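Local structure of Cg9734-pa (Drosophila melanogaster, 2BK9) at residues V6-K11 / E125-T130; Q30-N33 / N38-K41. The protein carries a hexacoordinate heme whose iron is bound by two histidines, and as a globin it probably binds and transports oxygen. The protein carries 1 engineered substitution. All coordinates share one frame; numbering follows the deposited sequence. Where two conformers were deposited one is given.

Interaction 1 of 2, residues V6-K11 / E125-T130; sequences VQLIKK and ESQAAT
L8 meets Q127 with both of its methyl branches. With CG swung away from the backbone N (chi1 -174°), the isobutyl group leaves its own helix toward the other one. There CD1 rests 4.0 Å from Q127 CB, and CD2 lies 3.8 Å from Q127 NE2; L8, Q127 and I9 each adopt two conformers, and the distances given hold for the ones described. The two side chains cross at about a right angle, so the leucine lies across an extended glutamine chain. The NE2 approach is a van der Waals contact, since a methyl group cannot accept a hydrogen bond. Glutamine suits this partly exposed border: its methylene gives the leucine a greasy surface, while OE1 is hydrogen-bonded to a residue adjoining its own segment. Where Q127 sits, the helix has just begun, and D124 OD1 accepts a bond from the Q127 backbone N. L8 CD1 also faces T130 CG2 at 4.4 Å, a looser contact that joins this border to the buried part.

The helices here, 3-17 and 125-143, are the first and last of the globin fold, A and H in the usual lettering. Their short segments cross almost perpendicularly, at -94°, with axes 10.0 Å apart, so the packing is confined to a few residues.

One position further on, I9 is buried and slides past T130 in the opposite direction. Its CG1 touches T130 CG2 at 3.9 Å, and CD1 reaches the backbone, 4.0 Å from T130 O. The threonine offers its methyl to the isoleucine, a small apolar knob well matched to a branched neighbour. I9 is packed from several other directions as well, touching L76, I73 of helix 56-75, and W131 and L134 of helix 125-143.

Interaction 2 of 2, residues Q30-N33 / N38-K41; sequences QFFN and NLEK. With HEM (protoporphyrin IX containing Fe), chain B.
F31 holds CG opposite its backbone N (chi1 180°), which sends the ring across to N38, whose own CG lies beside its backbone N and brings the amide to the ring's far end. Ring atom CZ comes within 3.3 Å of N38 CG. The side chains cross at about a right angle, yet the planes of ring and amide are only 23° apart, and the approach is oblique. N38 ND2 is also close, 3.5 Å from F31 CE1. A buried amide needs partners, and here both ends have them: OD1 bonds to S105 OG, while ND2 bonds to F35 O and Q108 OE1. Those three bonds fix the rotation of the group, so the amide keeps one orientation as it packs obliquely against the phenylalanine.

F32 turns the other way, with CG beside its backbone N, and presents a ring face to L39. Methyl CD2 of L39 sits 3.6 Å from the F32 ring centroid and 18° off its normal, a CH-pi contact in the conformer described. The leucine supplies a slim, apolar group that can settle onto the ring. At the rim, F32 CE1 lies 3.8 Å from N38 C, so the backbone of the 3-10 turn packs on the same phenylalanine.

The heme borders this layer. F31 CZ lies 3.7 Å from HEM CMC, with HEM CAC at the ring edge and in its plane, and N38 OD1 is 3.8 Å from HEM CBC. K41 lends its backbone, O being 3.4 Å from HEM CMD, while NZ bonds to the carbonyl oxygens of R99 and T100. A helix followed closely by a short 3-10 turn, together flanking one side of the heme, is the B-C corner of the globin pocket.

Interactions 1 and 2 lie on opposite sides of the chain's centre, their own centres 28 Å apart and their nearest atoms about 13 Å, so they do not touch. Interaction 1 joins the first helix to the start of the last, and the residues of interaction 2 fall within the long stretch between. Helices 3-17 and 20-34, which contribute one segment to each, are consecutive. Only interaction 2 borders the heme: the F32 side chain is about 6 Å from that of H61, and F31 about 9 Å from that of H96, the two iron ligands. Interaction 1 is remote packing, with I9 CD1 14.1 Å from HEM CBB.

Interaction 1 of 2, residues V6-K11 / E125-T130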
loop_
_atom_site.group_PDB
_atom_site.type_symbol
_atom_site.label_atom_id
_atom_site.label_comp_id
_atom_site.label_asym_id
_atom_site.label_seq_id
_atom_site.Cartn_x
_atom_site.Cartn_y
_atom_site.Cartn_z
ATOM N N VAL A 6 5.250 3.395 -17.049
ATOM C CA VAL A 6 5.554 4.405 -16.042
ATOM C C VAL A 6 4.621 5.580 -16.151
ATOM O O VAL A 6 4.092 6.073 -15.161
ATOM C CB VAL A 6 7.001 4.862 -16.159
ATOM C CG1 VAL A 6 7.264 6.053 -15.294
ATOM C CG2 VAL A 6 7.940 3.685 -15.839
ATOM N N GLN A 7 4.425 6.066 -17.362
ATOM C CA GLN A 7 3.565 7.214 -17.568
ATOM C C GLN A 7 2.147 6.889 -17.159
ATOM O O GLN A 7 1.451 7.722 -16.590
ATOM C CB GLN A 7 3.649 7.663 -19.042
ATOM C CG GLN A 7 2.745 8.796 -19.403
ATOM C CD GLN A 7 3.126 10.173 -18.815
ATOM O OE1 GLN A 7 4.031 10.306 -18.011
ATOM N NE2 GLN A 7 2.394 11.215 -19.239
ATOM N N LEU A 8 1.672 5.705 -17.494
ATOM C CA LEU A 8 0.327 5.306 -17.119
ATOM C C LEU A 8 0.142 5.312 -15.600
ATOM O O LEU A 8 -0.857 5.788 -15.092
ATOM C CB LEU A 8 0.053 3.936 -17.737
ATOM C CG LEU A 8 -1.357 3.379 -17.601
ATOM C CD1 LEU A 8 -1.521 2.691 -16.182
ATOM C CD2 LEU A 8 -2.442 4.463 -17.968
ATOM N N ILE A 9 1.110 4.759 -14.892
ATOM C CA ILE A 9 1.048 4.770 -13.416
ATOM C C ILE A 9 1.000 6.225 -12.913
ATOM O O ILE A 9 0.146 6.580 -12.108
ATOM C CB ILE A 9 2.231 4.017 -12.829
ATOM C CG1 ILE A 9 2.108 2.479 -12.985
ATOM C CG2 ILE A 9 2.349 4.288 -11.324
ATOM C CD1 ILE A 9 1.363 1.651 -12.013
ATOM N N LYS A 10 1.888 7.053 -13.408
ATOM C CA LYS A 10 1.914 8.430 -12.942
ATOM C C LYS A 10 0.604 9.150 -13.174
ATOM O O LYS A 10 0.079 9.818 -12.281
ATOM C CB LYS A 10 3.091 9.191 -13.526
ATOM C CG LYS A 10 4.414 8.757 -12.950
ATOM C CD LYS A 10 5.537 9.632 -13.473
ATOM C CE LYS A 10 6.842 9.293 -12.824
ATOM N NZ LYS A 10 7.663 10.535 -12.840
ATOM N N LYS A 11 0.089 9.049 -14.377
ATOM C CA LYS A 11 -1.103 9.793 -14.726
ATOM C C LYS A 11 -2.332 9.248 -13.979
ATOM O O LYS A 11 -3.132 10.025 -13.495
ATOM C CB LYS A 11 -1.341 9.771 -16.211
ATOM C CG LYS A 11 -0.330 10.509 -17.078
ATOM C CD LYS A 11 -0.062 11.958 -16.664
ATOM C CE LYS A 11 -1.304 12.823 -16.751
ATOM N NZ LYS A 11 -1.041 14.215 -16.358
ATOM N N GLU A 125 -8.315 -3.698 -17.585
ATOM C CA GLU A 125 -7.528 -4.827 -17.132
ATOM C C GLU A 125 -6.055 -4.637 -17.377
ATOM O O GLU A 125 -5.245 -5.021 -16.551
ATOM C CB GLU A 125 -7.982 -6.106 -17.795
ATOM C CG GLU A 125 -9.243 -6.680 -17.272
ATOM C CD GLU A 125 -9.594 -7.990 -17.985
ATOM O OE1 GLU A 125 -9.357 -8.167 -19.209
ATOM O OE2 GLU A 125 -10.206 -8.817 -17.295
ATOM N N SER A 126 -5.682 -4.087 -18.531
ATOM C CA SER A 126 -4.277 -3.892 -18.851
ATOM C C SER A 126 -3.647 -2.876 -17.907
ATOM O O SER A 126 -2.515 -3.049 -17.479
ATOM C CB SER A 126 -4.139 -3.405 -20.279
ATOM O OG SER A 126 -4.526 -4.396 -21.212
ATOM N N GLN A 127 -4.368 -1.797 -17.626
ATOM C CA GLN A 127 -3.870 -0.757 -16.717
ATOM C C GLN A 127 -3.739 -1.288 -15.304
ATOM O O GLN A 127 -2.773 -1.012 -14.616
ATOM C CB GLN A 127 -4.805 0.445 -16.822
ATOM C CG GLN A 127 -4.898 0.997 -18.245
ATOM C CD GLN A 127 -5.946 2.055 -18.405
ATOM O OE1 GLN A 127 -6.964 2.029 -17.705
ATOM N NE2 GLN A 127 -5.697 3.020 -19.287
ATOM N N ALA A 128 -4.711 -2.079 -14.878
ATOM C CA ALA A 128 -4.648 -2.713 -13.558
ATOM C C ALA A 128 -3.459 -3.657 -13.486
ATOM O O ALA A 128 -2.793 -3.744 -12.453
ATOM C CB ALA A 128 -5.917 -3.434 -13.238
ATOM N N ALA A 129 -3.154 -4.379 -14.577
ATOM C CA ALA A 129 -2.015 -5.246 -14.603
ATOM C C ALA A 129 -0.714 -4.487 -14.459
ATOM O O ALA A 129 0.207 -4.958 -13.790
ATOM C CB ALA A 129 -2.018 -6.078 -15.870
ATOM N N THR A 130 -0.625 -3.311 -15.044
ATOM C CA THR A 130 0.575 -2.495 -14.903
ATOM C C THR A 130 0.769 -2.109 -13.432
ATOM O O THR A 130 1.862 -2.189 -12.912
ATOM C CB THR A 130 0.465 -1.258 -15.798
ATOM O OG1 THR A 130 0.348 -1.705 -17.161
ATOM C CG2 THR A 130 1.646 -0.353 -15.666
#

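Interaction 2 of 2, residues Q30-N33 / N38-K41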
loop_
_atom_site.group_PDB
_atom_site.type_symbol
_atom_site.label_atom_id
_atom_site.label_comp_id
_atom_site.label_asym_id
_atom_site.label_seq_id
_atom_site.Cartn_x
_atom_site.Cartn_y
_atom_site.Cartn_z
ATOM N N GLN A 30 -11.407 -1.031 3.999
ATOM C CA GLN A 30 -11.666 -2.281 3.307
ATOM C C GLN A 30 -10.805 -3.404 3.889
ATOM O O GLN A 30 -11.254 -4.530 4.049
ATOM C CB GLN A 30 -11.452 -2.130 1.780
ATOM C CG GLN A 30 -11.671 -3.454 1.038
ATOM C CD GLN A 30 -11.464 -3.508 -0.469
ATOM O OE1 GLN A 30 -11.513 -4.608 -1.053
ATOM N NE2 GLN A 30 -11.293 -2.383 -1.139
ATOM N N PHE A 31 -9.553 -3.073 4.167
ATOM C CA PHE A 31 -8.651 -4.025 4.799
ATOM C C PHE A 31 -9.265 -4.575 6.093
ATOM O O PHE A 31 -9.305 -5.777 6.301
ATOM C CB PHE A 31 -7.349 -3.307 5.024
ATOM C CG PHE A 31 -6.253 -4.097 5.680
ATOM C CD1 PHE A 31 -5.763 -5.286 5.141
ATOM C CD2 PHE A 31 -5.639 -3.593 6.797
ATOM C CE1 PHE A 31 -4.699 -5.937 5.708
ATOM C CE2 PHE A 31 -4.551 -4.236 7.352
ATOM C CZ PHE A 31 -4.090 -5.418 6.797
ATOM N N PHE A 32 -9.722 -3.675 6.944
ATOM C CA PHE A 32 -10.255 -4.115 8.232
ATOM C C PHE A 32 -11.638 -4.758 8.122
ATOM O O PHE A 32 -11.973 -5.615 8.924
ATOM C CB PHE A 32 -10.293 -2.972 9.234
ATOM C CG PHE A 32 -8.965 -2.409 9.573
ATOM C CD1 PHE A 32 -7.901 -3.224 9.951
ATOM C CD2 PHE A 32 -8.755 -1.035 9.553
ATOM C CE1 PHE A 32 -6.701 -2.658 10.263
ATOM C CE2 PHE A 32 -7.540 -0.490 9.893
ATOM C CZ PHE A 32 -6.538 -1.293 10.274
ATOM N N ASN A 33 -12.432 -4.332 7.147
ATOM C CA ASN A 33 -13.736 -4.957 6.941
ATOM C C ASN A 33 -13.608 -6.388 6.502
ATOM O O ASN A 33 -14.287 -7.281 7.016
ATOM C CB ASN A 33 -14.489 -4.122 5.885
ATOM C CG ASN A 33 -15.907 -4.486 5.748
ATOM O OD1 ASN A 33 -16.549 -4.908 6.701
ATOM N ND2 ASN A 33 -16.418 -4.323 4.541
ATOM N N ASN A 38 -6.609 -7.837 11.605
ATOM C CA ASN A 38 -5.577 -6.836 11.513
ATOM C C ASN A 38 -5.842 -5.619 12.420
ATOM O O ASN A 38 -4.907 -4.952 12.809
ATOM C CB ASN A 38 -5.419 -6.374 10.076
ATOM C CG ASN A 38 -4.893 -7.475 9.190
ATOM O OD1 ASN A 38 -3.729 -7.855 9.297
ATOM N ND2 ASN A 38 -5.767 -8.027 8.338
ATOM N N LEU A 39 -7.110 -5.352 12.750
ATOM C CA LEU A 39 -7.413 -4.276 13.670
ATOM C C LEU A 39 -6.679 -4.393 14.966
ATOM O O LEU A 39 -6.324 -3.381 15.575
ATOM C CB LEU A 39 -8.895 -4.317 14.054
ATOM C CG LEU A 39 -9.811 -3.729 12.980
ATOM C CD1 LEU A 39 -11.284 -4.137 13.245
ATOM C CD2 LEU A 39 -9.711 -2.191 12.906
ATOM N N GLU A 40 -6.488 -5.626 15.439
ATOM C CA GLU A 40 -5.940 -5.857 16.744
ATOM C C GLU A 40 -4.513 -5.366 16.866
ATOM O O GLU A 40 -4.022 -5.193 17.994
ATOM C CB GLU A 40 -6.011 -7.339 17.077
ATOM C CG GLU A 40 -7.421 -7.923 17.121
ATOM C CD GLU A 40 -8.502 -7.207 17.902
ATOM O OE1 GLU A 40 -8.311 -6.815 19.061
ATOM O OE2 GLU A 40 -9.627 -7.059 17.399
ATOM N N LYS A 41 -3.818 -5.146 15.761
ATOM C CA LYS A 41 -2.453 -4.662 15.797
ATOM C C LYS A 41 -2.368 -3.180 16.165
ATOM O O LYS A 41 -1.308 -2.704 16.495
ATOM C CB LYS A 41 -1.797 -4.843 14.428
ATOM C CG LYS A 41 -1.676 -6.253 13.949
ATOM C CD LYS A 41 -0.720 -7.081 14.698
ATOM C CE LYS A 41 -0.417 -8.416 14.082
ATOM N NZ LYS A 41 0.571 -9.186 14.881
HETATM C CHA HEM B . 2.985 1.604 11.233
HETATM C CHB HEM B . 3.398 2.135 6.471
HETATM C CHC HEM B . 1.041 -1.968 5.916
HETATM C CHD HEM B . 0.233 -2.264 10.607
HETATM C C1A HEM B . 3.353 2.052 9.991
HETATM C C2A HEM B . 4.290 3.147 9.735
HETATM C C3A HEM B . 4.435 3.301 8.399
HETATM C C4A HEM B . 3.559 2.329 7.810
HETATM C CMA HEM B . 5.288 4.281 7.570
HETATM C CAA HEM B . 4.981 3.946 10.846
HETATM C CBA HEM B . 6.136 3.147 11.449
HETATM C CGA HEM B . 6.660 3.955 12.607
HETATM O O1A HEM B . 6.042 3.929 13.713
HETATM O O2A HEM B . 7.697 4.616 12.434
HETATM C C1B HEM B . 2.736 1.083 5.883
HETATM C C2B HEM B . 2.744 0.817 4.472
HETATM C C3B HEM B . 2.079 -0.344 4.318
HETATM C C4B HEM B . 1.711 -0.833 5.612
HETATM C CMB HEM B . 3.370 1.709 3.437
HETATM C CAB HEM B . 1.855 -1.119 3.077
HETATM C CBB HEM B . 1.684 -0.610 1.871
HETATM C C1C HEM B . 0.615 -2.429 7.122
HETATM C C2C HEM B . -0.116 -3.664 7.382
HETATM C C3C HEM B . -0.401 -3.721 8.683
HETATM C C4C HEM B . 0.180 -2.548 9.284
HETATM C CMC HEM B . -0.457 -4.693 6.306
HETATM C CAC HEM B . -1.172 -4.829 9.349
HETATM C CBC HEM B . -1.914 -4.750 10.433
HETATM C C1D HEM B . 0.884 -1.237 11.205
HETATM C C2D HEM B . 0.995 -1.048 12.589
HETATM C C3D HEM B . 1.799 0.107 12.790
HETATM C C4D HEM B . 2.158 0.541 11.467
HETATM C CMD HEM B . 0.326 -1.885 13.665
HETATM C CAD HEM B . 2.188 0.689 14.123
HETATM C CBD HEM B . 1.122 1.583 14.674
HETATM C CGD HEM B . 1.455 2.163 16.012
HETATM O O1D HEM B . 0.571 2.796 16.637
HETATM O O2D HEM B . 2.617 2.005 16.472
HETATM N NA HEM B . 2.950 1.551 8.798
HETATM N NB HEM B . 2.091 0.057 6.583
HETATM N NC HEM B . 0.787 -1.766 8.310
HETATM N ND HEM B . 1.606 -0.273 10.534
HETATM FE FE HEM B . 1.842 -0.076 8.570
#